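Local coordinates for protein unsaturated chondroitin disaccharide hydrolase (Streptococcus agalactiae, PDB 3ANK) that hydrolyses unsaturated chondroitin, hyaluronan and heparin disaccharides, releasing the unsaturated uronic acid and preferring sulfated substrates, at residues Trp251-Ile256 and Cys313-Met318. The protein carries 1 engineered substitution. Numbering follows the deposited sequence.
Sequences WGIYGI and CGIHEM. With GCD (4-deoxy-alpha-L-threo-hex-4-enopyranuronic acid), chain B.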
# COMPACT_ATOMS: atom_id res chain seq x y z
N TRP A 251 0.29 -6.14 -2.39
CA TRP A 251 1.49 -5.41 -2.81
C TRP A 251 1.69 -5.64 -4.31
O TRP A 251 2.16 -4.75 -5.04
CB TRP A 251 2.75 -5.88 -2.06
CG TRP A 251 2.89 -5.43 -0.59
CD1 TRP A 251 3.42 -6.15 0.44
CD2 TRP A 251 2.50 -4.16 -0.04
NE1 TRP A 251 3.38 -5.41 1.62
CE2 TRP A 251 2.82 -4.19 1.34
CE3 TRP A 251 1.91 -3.00 -0.57
CZ2 TRP A 251 2.57 -3.10 2.20
CZ3 TRP A 251 1.66 -1.92 0.28
CH2 TRP A 251 2.00 -1.98 1.65
N GLY A 252 1.37 -6.84 -4.77
CA GLY A 252 1.47 -7.17 -6.20
C GLY A 252 0.37 -6.48 -6.99
O GLY A 252 0.62 -5.90 -8.04
N ILE A 253 -0.85 -6.52 -6.47
CA ILE A 253 -2.00 -5.93 -7.15
C ILE A 253 -1.83 -4.42 -7.37
O ILE A 253 -2.23 -3.89 -8.41
CB ILE A 253 -3.29 -6.24 -6.39
CG1 ILE A 253 -3.56 -7.75 -6.47
CG2 ILE A 253 -4.45 -5.42 -6.95
CD1 ILE A 253 -4.63 -8.26 -5.48
N TYR A 254 -1.23 -3.75 -6.40
CA TYR A 254 -0.93 -2.32 -6.52
C TYR A 254 0.42 -2.06 -7.20
O TYR A 254 0.54 -1.19 -8.06
CB TYR A 254 -0.98 -1.65 -5.14
CG TYR A 254 -1.15 -0.13 -5.17
CD1 TYR A 254 -1.10 0.61 -4.00
CD2 TYR A 254 -1.35 0.55 -6.37
CE1 TYR A 254 -1.25 2.00 -4.02
CE2 TYR A 254 -1.50 1.95 -6.40
CZ TYR A 254 -1.45 2.66 -5.21
OH TYR A 254 -1.59 4.05 -5.21
N GLY A 255 1.45 -2.82 -6.82
CA GLY A 255 2.78 -2.55 -7.37
C GLY A 255 2.87 -2.75 -8.87
O GLY A 255 3.65 -2.08 -9.55
N ILE A 256 2.08 -3.68 -9.41
CA ILE A 256 2.13 -3.96 -10.84
C ILE A 256 1.65 -2.78 -11.70
O ILE A 256 2.37 -2.32 -12.60
CB ILE A 256 1.40 -5.29 -11.20
CG1 ILE A 256 2.18 -6.49 -10.63
CG2 ILE A 256 1.27 -5.47 -12.72
CD1 ILE A 256 1.44 -7.85 -10.75
N CYS A 313 -6.86 0.24 -4.14
CA CYS A 313 -6.04 1.28 -4.79
C CYS A 313 -5.41 0.73 -6.07
O CYS A 313 -5.37 1.41 -7.10
CB CYS A 313 -4.94 1.78 -3.85
SG CYS A 313 -5.54 2.69 -2.40
N GLY A 314 -4.91 -0.50 -5.98
CA GLY A 314 -4.32 -1.18 -7.14
C GLY A 314 -5.28 -1.39 -8.29
O GLY A 314 -4.96 -1.10 -9.44
N ILE A 315 -6.45 -1.93 -8.00
CA ILE A 315 -7.47 -2.08 -9.03
C ILE A 315 -7.86 -0.72 -9.62
O ILE A 315 -7.98 -0.57 -10.85
CB ILE A 315 -8.71 -2.78 -8.46
CG1 ILE A 315 -8.36 -4.22 -8.11
CG2 ILE A 315 -9.85 -2.73 -9.49
CD1 ILE A 315 -9.45 -4.95 -7.35
N HIS A 316 -8.05 0.28 -8.76
CA HIS A 316 -8.39 1.62 -9.23
C HIS A 316 -7.31 2.13 -10.20
O HIS A 316 -7.62 2.71 -11.25
CB HIS A 316 -8.59 2.60 -8.06
CG HIS A 316 -8.88 4.01 -8.50
ND1 HIS A 316 -10.16 4.52 -8.53
CD2 HIS A 316 -8.07 5.00 -8.93
CE1 HIS A 316 -10.13 5.77 -8.97
NE2 HIS A 316 -8.87 6.08 -9.22
N GLU A 317 -6.05 1.91 -9.85
CA GLU A 317 -4.94 2.37 -10.69
C GLU A 317 -4.93 1.62 -12.03
O GLU A 317 -4.90 2.22 -13.09
CB GLU A 317 -3.59 2.21 -9.98
CG GLU A 317 -2.40 2.78 -10.76
CD GLU A 317 -2.47 4.28 -11.01
OE1 GLU A 317 -1.82 4.76 -11.97
OE2 GLU A 317 -3.18 4.99 -10.25
N MET A 318 -4.99 0.29 -11.98
CA MET A 318 -4.93 -0.49 -13.21
C MET A 318 -6.09 -0.12 -14.15
O MET A 318 -5.92 -0.12 -15.36
CB MET A 318 -4.94 -1.99 -12.92
CG MET A 318 -4.74 -2.88 -14.16
SD MET A 318 -2.99 -3.13 -14.56
CE MET A 318 -2.66 -1.66 -15.50
C1 GCD B . 8.17 -4.80 6.64
C2 GCD B . 8.70 -4.64 5.23
C3 GCD B . 7.79 -3.69 4.46
C4 GCD B . 6.39 -4.28 4.53
C5 GCD B . 6.01 -5.08 5.61
C6 GCD B . 4.62 -5.67 5.62
O2 GCD B . 10.01 -4.11 5.29
O3 GCD B . 8.20 -3.64 3.09
O5 GCD B . 6.83 -5.33 6.68
O6A GCD B . 4.29 -6.35 6.61
O6B GCD B . 3.87 -5.43 4.65
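Tyr254 lies against bare helix backbone: its CA comes within 3.6 Å of the CA of Gly314, a close approach made possible by the lack of a side chain on Gly314. That glycine CA packs directly on the backbone beside Ile253 O and Tyr254 N. The two helices, nearly parallel with a crossing angle of 28°, thus bring their axes to 7.7 Å at closest approach. With CG anti to the backbone N (chi1 -161°), the Tyr254 ring reaches crosswise to helix 305-319, its face over the Cys313-Gly314 backbone. CD2 sits 3.5 Å from Gly314 CA, and the Gly314 N lies over the same face. Farther out on that face Cys313 CB makes a CH-pi contact, 3.9 Å from the ring centroid and displaced toward the rim, closest to CE1 and CZ; Cys313 SG lies 5.3 Å from the centroid of the Tyr254 ring, an oblique sulfur-aromatic contact. Glu317 CB, one helical turn on, meets CE2 at an oblique angle. Beside the glycine, Ile253 CG2 lies 4.3 Å from Ile315 CG1, adding a small apolar patch. No hydrogen bond joins the two segments; the polar ends look elsewhere, Tyr254 OH bonding to Arg389 and Glu317 OE2 forming salt bridges with Lys320 and Arg389. Trp251 takes no part in the packing but faces the active site: its NE1 donates a hydrogen bond of 3.1 Å, at 150°, to O6B of the uronate carboxylate, an oxygen at the edge of the indole, in its plane. The contact therefore joins a substrate-binding helix to its neighbour in the alpha6/alpha6-barrel of this family 88 hydrolase, with helix 377-391 against Cys313, helix 329-347 against Ile315 and helix 266-281 against Ile253 and Ile256.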